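Local coordinates for protein GCN5-related N-acetyltransferase (Kribbella flavida, PDB 4IUS) that probably transfers acyl groups, other than amino-acyl ones, to an acceptor, as a member of the GCN5-related N-acetyltransferase (GNAT) family, at residues 164-176 and 192-206. The protein carries 1 engineered substitution. Residues are numbered along the deposited sequence; the frame is centred on the assembly and turned at random.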
ATOM      1  N   VAL A 164     -10.398  -0.312  10.942  1.00  6.51           N
ATOM      2  CA  VAL A 164     -11.055   0.411  12.034  1.00  6.40           C
ATOM      3  C   VAL A 164     -12.163   1.295  11.455  1.00  6.01           C
ATOM      4  O   VAL A 164     -12.083   1.713  10.307  1.00  7.44           O
ATOM      5  CB  VAL A 164     -10.047   1.260  12.865  1.00  6.73           C
ATOM      6  CG1 VAL A 164      -8.885   0.392  13.338  1.00  9.02           C
ATOM      7  CG2 VAL A 164      -9.597   2.511  12.121  1.00  8.55           C
ATOM      8  N   LEU A 165     -13.151   1.560  12.284  1.00  6.00           N
ATOM      9  CA  LEU A 165     -14.159   2.563  11.997  1.00  6.73           C
ATOM     10  C   LEU A 165     -14.125   3.621  13.075  1.00  6.40           C
ATOM     11  O   LEU A 165     -14.116   3.325  14.279  1.00  7.46           O
ATOM     12  CB  LEU A 165     -15.556   1.902  11.961  1.00  6.86           C
ATOM     13  CG  LEU A 165     -15.774   0.946  10.772  1.00  7.51           C
ATOM     14  CD1 LEU A 165     -17.093   0.194  10.932  1.00  9.73           C
ATOM     15  CD2 LEU A 165     -15.727   1.666   9.421  1.00  9.84           C
ATOM     16  N   ILE A 166     -14.156   4.864  12.621  1.00  6.56           N
ATOM     17  CA  ILE A 166     -14.360   6.033  13.468  1.00  6.80           C
ATOM     18  C   ILE A 166     -15.841   6.376  13.354  1.00  7.19           C
ATOM     19  O   ILE A 166     -16.369   6.477  12.227  1.00  8.86           O
ATOM     20  CB  ILE A 166     -13.498   7.222  13.014  1.00  8.02           C
ATOM     21  CG1 ILE A 166     -12.035   6.894  13.010  1.00  9.97           C
ATOM     22  CG2 ILE A 166     -13.814   8.485  13.801  1.00  9.90           C
ATOM     23  CD1 ILE A 166     -11.494   6.538  14.340  1.00 11.62           C
ATOM     24  N   ARG A 167     -16.516   6.521  14.490  1.00  7.76           N
ATOM     25  CA  ARG A 167     -17.944   6.766  14.522  0.70  8.32           C
ATOM     26  C   ARG A 167     -18.238   8.116  15.120  1.00  7.86           C
ATOM     27  O   ARG A 167     -17.559   8.560  16.041  1.00  9.73           O
ATOM     28  CB  ARG A 167     -18.622   5.688  15.328  0.70  9.46           C
ATOM     29  CG  ARG A 167     -18.207   4.268  14.920  0.70  9.97           C
ATOM     30  CD  ARG A 167     -17.387   3.550  15.982  0.70 11.31           C
ATOM     31  NE  ARG A 167     -18.221   3.500  17.178  0.70 12.49           N
ATOM     32  CZ  ARG A 167     -19.248   2.675  17.339  0.70 14.15           C
ATOM     33  NH1 ARG A 167     -20.075   2.807  18.386  0.70 17.81           N
ATOM     34  NH2 ARG A 167     -19.444   1.693  16.465  0.70 14.57           N
HETATM   35  N   MSE A 168     -19.262   8.745  14.590  1.00  9.28           N
HETATM   36  CA  MSE A 168     -19.800   9.966  15.141  0.60 10.06           C
HETATM   37  C   MSE A 168     -21.222   9.668  15.623  1.00 10.31           C
HETATM   38  O   MSE A 168     -22.068   9.220  14.823  1.00 10.08           O
HETATM   39  CB  MSE A 168     -19.771  11.052  14.066  0.60 12.11           C
HETATM   40  CG  MSE A 168     -20.344  12.379  14.495  0.60 14.87           C
HETATM   41 SE   MSE A 168     -19.377  13.317  15.879  0.39 18.26          SE
HETATM   42  CE  MSE A 168     -18.038  14.142  14.735  0.60 24.93           C
ATOM     43  N   ASP A 169     -21.457   9.852  16.901  1.00 10.93           N
ATOM     44  CA  ASP A 169     -22.737   9.509  17.490  1.00 11.59           C
ATOM     45  C   ASP A 169     -23.154   8.091  17.050  1.00 11.41           C
ATOM     46  O   ASP A 169     -24.328   7.826  16.777  1.00 12.76           O
ATOM     47  CB  ASP A 169     -23.789  10.566  17.145  1.00 12.97           C
ATOM     48  CG  ASP A 169     -23.453  11.916  17.702  1.00 15.92           C
ATOM     49  OD1 ASP A 169     -22.906  11.986  18.833  1.00 20.26           O
ATOM     50  OD2 ASP A 169     -23.727  12.887  17.008  1.00 20.78           O
ATOM     51  N   GLY A 170     -22.185   7.165  17.068  1.00 11.80           N
ATOM     52  CA  GLY A 170     -22.478   5.758  16.819  1.00 11.87           C
ATOM     53  C   GLY A 170     -22.558   5.304  15.360  1.00 12.29           C
ATOM     54  O   GLY A 170     -22.740   4.134  15.065  1.00 16.74           O
ATOM     55  N   VAL A 171     -22.385   6.231  14.438  1.00  9.42           N
ATOM     56  CA  VAL A 171     -22.495   5.958  13.012  1.00  9.13           C
ATOM     57  C   VAL A 171     -21.073   6.012  12.414  1.00  8.94           C
ATOM     58  O   VAL A 171     -20.378   7.026  12.564  1.00  8.81           O
ATOM     59  CB  VAL A 171     -23.397   7.010  12.311  1.00  9.61           C
ATOM     60  CG1 VAL A 171     -23.441   6.773  10.792  1.00 11.55           C
ATOM     61  CG2 VAL A 171     -24.778   7.068  12.954  1.00 12.31           C
ATOM     62  N   PRO A 172     -20.690   4.987  11.648  1.00  8.46           N
ATOM     63  CA  PRO A 172     -19.357   5.038  11.020  1.00  8.94           C
ATOM     64  C   PRO A 172     -19.239   6.117   9.996  1.00  9.02           C
ATOM     65  O   PRO A 172     -20.075   6.215   9.097  1.00 11.10           O
ATOM     66  CB  PRO A 172     -19.205   3.668  10.372  1.00 11.96           C
ATOM     67  CG  PRO A 172     -20.176   2.804  11.060  1.00 15.17           C
ATOM     68  CD  PRO A 172     -21.328   3.669  11.484  1.00 11.36           C
ATOM     69  N   VAL A 173     -18.207   6.931  10.127  1.00  8.05           N
ATOM     70  CA  VAL A 173     -17.964   8.066   9.243  1.00  9.54           C
ATOM     71  C   VAL A 173     -16.558   8.135   8.633  1.00  8.04           C
ATOM     72  O   VAL A 173     -16.335   8.913   7.713  1.00  9.53           O
ATOM     73  CB  VAL A 173     -18.308   9.430   9.883  1.00 10.91           C
ATOM     74  CG1 VAL A 173     -19.793   9.509  10.257  1.00 13.34           C
ATOM     75  CG2 VAL A 173     -17.434   9.695  11.108  1.00 13.65           C
ATOM     76  N   ALA A 174     -15.635   7.333   9.166  1.00  7.28           N
ATOM     77  CA  ALA A 174     -14.257   7.329   8.638  1.00  6.79           C
ATOM     78  C   ALA A 174     -13.659   5.971   8.916  1.00  6.36           C
ATOM     79  O   ALA A 174     -14.134   5.227   9.778  1.00  6.94           O
ATOM     80  CB  ALA A 174     -13.387   8.431   9.216  1.00  8.69           C
ATOM     81  N   THR A 175     -12.610   5.655   8.161  1.00  6.42           N
ATOM     82  CA  THR A 175     -12.024   4.338   8.242  1.00  6.53           C
ATOM     83  C   THR A 175     -10.547   4.368   7.832  1.00  5.71           C
ATOM     84  O   THR A 175     -10.102   5.298   7.163  1.00  6.81           O
ATOM     85  CB  THR A 175     -12.801   3.356   7.294  1.00  7.73           C
ATOM     86  OG1 THR A 175     -12.356   2.009   7.536  1.00  7.42           O
ATOM     87  CG2 THR A 175     -12.647   3.648   5.832  1.00  8.61           C
ATOM     88  N   ALA A 176      -9.814   3.344   8.227  1.00  6.44           N
ATOM     89  CA  ALA A 176      -8.445   3.055   7.781  1.00  6.03           C
ATOM     90  C   ALA A 176      -8.179   1.574   8.047  1.00  6.37           C
ATOM     91  O   ALA A 176      -8.858   0.968   8.848  1.00  7.59           O
ATOM     92  CB  ALA A 176      -7.414   3.925   8.525  1.00  8.70           C
ATOM     93  N   GLY A 192     -10.378   6.696   4.475  1.00  9.64           N
ATOM     94  CA  GLY A 192     -11.388   7.553   3.922  1.00 10.44           C
ATOM     95  C   GLY A 192     -12.333   8.097   4.946  1.00  9.02           C
ATOM     96  O   GLY A 192     -12.406   7.629   6.063  1.00  9.09           O
ATOM     97  N   THR A 193     -13.081   9.111   4.530  1.00 10.07           N
ATOM     98  CA  THR A 193     -14.153   9.680   5.311  0.60 10.08           C
ATOM     99  C   THR A 193     -15.345   9.919   4.435  1.00 10.29           C
ATOM    100  O   THR A 193     -15.198  10.199   3.232  1.00 13.81           O
ATOM    101  CB  THR A 193     -13.777  11.013   5.974  0.60 11.49           C
ATOM    102  OG1 THR A 193     -13.893  12.084   5.032  0.60 19.19           O
ATOM    103  CG2 THR A 193     -12.373  10.945   6.571  0.60  8.48           C
ATOM    104  N   LEU A 194     -16.524   9.812   5.008  1.00 10.15           N
ATOM    105  CA  LEU A 194     -17.710  10.222   4.252  1.00 11.01           C
ATOM    106  C   LEU A 194     -17.585  11.694   3.839  1.00 10.91           C
ATOM    107  O   LEU A 194     -17.060  12.527   4.568  1.00 12.50           O
ATOM    108  CB  LEU A 194     -18.946  10.042   5.110  1.00 13.10           C
ATOM    109  CG  LEU A 194     -19.378   8.596   5.366  1.00 15.49           C
ATOM    110  CD1 LEU A 194     -20.628   8.674   6.262  1.00 20.20           C
ATOM    111  CD2 LEU A 194     -19.604   7.793   4.072  1.00 17.79           C
ATOM    112  N   HIS A 195     -18.074  12.026   2.663  1.00 13.33           N
ATOM    113  CA  HIS A 195     -18.012  13.380   2.145  1.00 14.32           C
ATOM    114  C   HIS A 195     -18.630  14.387   3.095  1.00 15.05           C
ATOM    115  O   HIS A 195     -18.101  15.504   3.280  1.00 18.59           O
ATOM    116  CB  HIS A 195     -18.677  13.407   0.759  1.00 18.22           C
ATOM    117  CG  HIS A 195     -18.552  14.713   0.075  1.00 23.17           C
ATOM    118  ND1 HIS A 195     -17.395  15.145  -0.426  1.00 28.58           N
ATOM    119  CD2 HIS A 195     -19.477  15.721  -0.116  1.00 29.08           C
ATOM    120  CE1 HIS A 195     -17.578  16.373  -0.960  1.00 31.56           C
ATOM    121  NE2 HIS A 195     -18.852  16.727  -0.751  1.00 31.69           N
ATOM    122  N   SER A 196     -19.723  13.993   3.745  1.00 15.91           N
ATOM    123  CA  SER A 196     -20.422  14.833   4.703  1.00 20.40           C
ATOM    124  C   SER A 196     -19.610  15.192   5.960  1.00 18.81           C
ATOM    125  O   SER A 196     -19.933  16.125   6.666  1.00 25.12           O
ATOM    126  CB  SER A 196     -21.686  14.094   5.158  1.00 23.00           C
ATOM    127  OG  SER A 196     -21.344  12.829   5.721  1.00 24.86           O
ATOM    128  N   HIS A 197     -18.578  14.424   6.237  1.00 15.69           N
ATOM    129  CA  HIS A 197     -17.744  14.586   7.433  1.00 15.50           C
ATOM    130  C   HIS A 197     -16.280  14.857   7.092  1.00 15.84           C
ATOM    131  O   HIS A 197     -15.401  14.596   7.892  1.00 19.25           O
ATOM    132  CB  HIS A 197     -17.872  13.319   8.276  1.00 15.94           C
ATOM    133  CG  HIS A 197     -19.227  13.141   8.917  1.00 16.76           C
ATOM    134  ND1 HIS A 197     -20.298  12.623   8.263  1.00 21.29           N
ATOM    135  CD2 HIS A 197     -19.666  13.474  10.178  1.00 19.03           C
ATOM    136  CE1 HIS A 197     -21.352  12.614   9.100  1.00 25.60           C
ATOM    137  NE2 HIS A 197     -20.953  13.133  10.265  1.00 26.80           N
ATOM    138  N   ARG A 198     -15.995  15.388   5.910  1.00 18.55           N
ATOM    139  CA  ARG A 198     -14.621  15.692   5.512  0.70 20.12           C
ATOM    140  C   ARG A 198     -14.051  16.928   6.260  1.00 20.45           C
ATOM    141  O   ARG A 198     -14.799  17.761   6.791  1.00 20.87           O
ATOM    142  CB  ARG A 198     -14.558  15.877   3.996  0.70 22.08           C
ATOM    143  CG  ARG A 198     -15.281  17.112   3.502  0.70 21.82           C
ATOM    144  CD  ARG A 198     -15.566  17.049   2.016  0.70 25.07           C
ATOM    145  NE  ARG A 198     -16.074  18.327   1.503  0.70 31.69           N
ATOM    146  CZ  ARG A 198     -17.321  18.771   1.672  0.70 33.14           C
ATOM    147  NH1 ARG A 198     -17.673  19.938   1.165  0.70 39.88           N
ATOM    148  NH2 ARG A 198     -18.238  18.057   2.328  0.70 34.56           N
ATOM    149  N   ARG A 199     -12.723  17.023   6.319  1.00 20.73           N
ATOM    150  CA  ARG A 199     -12.055  18.223   6.865  0.50 22.75           C
ATOM    151  C   ARG A 199     -12.392  18.483   8.339  1.00 24.78           C
ATOM    152  O   ARG A 199     -12.484  19.618   8.762  1.00 31.95           O
ATOM    153  CB  ARG A 199     -12.427  19.480   6.052  0.50 26.58           C
ATOM    154  CG  ARG A 199     -12.015  19.482   4.590  0.50 28.95           C
ATOM    155  CD  ARG A 199     -12.546  20.728   3.863  0.50 32.91           C
ATOM    156  NE  ARG A 199     -13.011  21.766   4.785  0.50 30.77           N
ATOM    157  CZ  ARG A 199     -12.257  22.755   5.269  0.50 36.81           C
ATOM    158  NH1 ARG A 199     -12.782  23.629   6.114  0.50 43.98           N
ATOM    159  NH2 ARG A 199     -10.979  22.875   4.912  0.50 41.02           N
ATOM    160  N   GLN A 200     -12.586  17.440   9.127  1.00 19.79           N
ATOM    161  CA  GLN A 200     -12.823  17.553  10.562  1.00 19.45           C
ATOM    162  C   GLN A 200     -11.812  16.756  11.350  1.00 16.79           C
ATOM    163  O   GLN A 200     -11.958  16.598  12.567  1.00 21.90           O
ATOM    164  CB  GLN A 200     -14.192  16.977  10.925  1.00 21.47           C
ATOM    165  CG  GLN A 200     -15.346  17.696  10.332  1.00 27.01           C
ATOM    166  CD  GLN A 200     -16.653  17.102  10.787  1.00 28.21           C
ATOM    167  OE1 GLN A 200     -16.801  16.577  11.911  1.00 34.23           O
ATOM    168  NE2 GLN A 200     -17.615  17.196   9.930  1.00 32.68           N
ATOM    169  N   GLY A 201     -10.778  16.267  10.679  1.00 15.97           N
ATOM    170  CA  GLY A 201      -9.744  15.482  11.371  1.00 15.96           C
ATOM    171  C   GLY A 201     -10.027  13.997  11.509  1.00 14.64           C
ATOM    172  O   GLY A 201      -9.206  13.311  12.054  1.00 14.34           O
ATOM    173  N   LEU A 202     -11.153  13.499  10.983  1.00 12.28           N
ATOM    174  CA  LEU A 202     -11.574  12.134  11.254  1.00 11.76           C
ATOM    175  C   LEU A 202     -10.746  11.111  10.472  1.00 10.18           C
ATOM    176  O   LEU A 202     -10.519  10.021  10.986  1.00 10.21           O
ATOM    177  CB  LEU A 202     -13.071  11.957  10.960  1.00 12.29           C
ATOM    178  CG  LEU A 202     -13.976  12.907  11.761  1.00 13.26           C
ATOM    179  CD1 LEU A 202     -15.415  12.878  11.241  1.00 16.67           C
ATOM    180  CD2 LEU A 202     -13.880  12.622  13.253  1.00 18.82           C
ATOM    181  N   GLY A 203     -10.269  11.464   9.272  1.00 11.18           N
ATOM    182  CA  GLY A 203      -9.354  10.588   8.531  1.00 10.65           C
ATOM    183  C   GLY A 203      -8.042  10.384   9.228  1.00 10.95           C
ATOM    184  O   GLY A 203      -7.488   9.304   9.241  1.00 10.83           O
ATOM    185  N   ALA A 204      -7.551  11.451   9.828  1.00 12.00           N
ATOM    186  CA  ALA A 204      -6.332  11.384  10.629  1.00 12.07           C
ATOM    187  C   ALA A 204      -6.544  10.507  11.876  1.00 10.62           C
ATOM    188  O   ALA A 204      -5.676   9.692  12.241  1.00 10.93           O
ATOM    189  CB  ALA A 204      -5.851  12.797  11.009  1.00 16.19           C
ATOM    190  N   LEU A 205      -7.702  10.635  12.528  1.00 10.02           N
ATOM    191  CA  LEU A 205      -8.007   9.750  13.677  1.00 10.50           C
ATOM    192  C   LEU A 205      -8.011   8.303  13.260  1.00  8.78           C
ATOM    193  O   LEU A 205      -7.486   7.425  13.947  1.00  8.79           O
ATOM    194  CB  LEU A 205      -9.338  10.096  14.356  1.00 11.89           C
ATOM    195  CG  LEU A 205      -9.437  11.449  15.036  1.00 12.92           C
ATOM    196  CD1 LEU A 205     -10.817  11.512  15.683  1.00 15.43           C
ATOM    197  CD2 LEU A 205      -8.335  11.706  16.047  1.00 16.25           C
ATOM    198  N   ALA A 206      -8.632   8.030  12.112  1.00  8.22           N
ATOM    199  CA  ALA A 206      -8.723   6.667  11.613  1.00  8.34           C
ATOM    200  C   ALA A 206      -7.331   6.093  11.353  1.00  7.24           C
ATOM    201  O   ALA A 206      -6.992   4.971  11.723  1.00  7.70           O
ATOM    202  CB  ALA A 206      -9.601   6.601  10.368  1.00  9.26           C
TER
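V173 lays CG1 squarely over one face of the H197 imidazole, a CH-pi contact 3.6 Å from the ring centroid. CG1 gets there by standing anti to the carbonyl carbon of V173, chi1 -61°. CG2 turns to L202 instead, 3.8 Å from its CD1. S196 OG and H197 ND1 share a hydrogen bond, which helps fix the rotation of the ring. An alanine at H197 would probably leave V173 CG1 without its aromatic cover and S196 OG without this partner. In the conformer given, selenomethionine M168 brings CE to 3.9 Å from Q200 OE1; a second conformer makes this contact doubtful.

Backbone bonds join strand 171-176 to G192 and L194. V173 O accepts a nearly straight bond from L194 N, 166° at the hydrogen. T175 and G192 form an antiparallel hydrogen-bonded pair, bonded in both directions. A classic beta bulge sets V173 and A174 opposite the single residue I166, whose O accepts from both backbone N-H groups. This is the GNAT core: antiparallel strands 171-179 and 185-193, then the loop leading into helix 202-216. The backbone N-H groups of G201, G203 and A204 bind a malonate ion, probably from crystallisation. The site is consistent with the pyrophosphate-binding loop for acetyl-CoA known in this family.

Helix 202-216 packs on the sheet through A206, met by I166 and A176, and through L202, met by A174. I166 CG1 lies 3.6 Å from A206 CB, and its CD1 reaches on to L205 CB. A174 CB meets L202 CB at 3.9 Å, and A176 CB sits against A206 O. T175 lies on the opposite sheet face from A174 and touches A137, I140 and A141 of helix 131-141. With OG1 anti to the backbone N, chi1 -171°, its hydroxyl donates to V164 O at 2.8 Å.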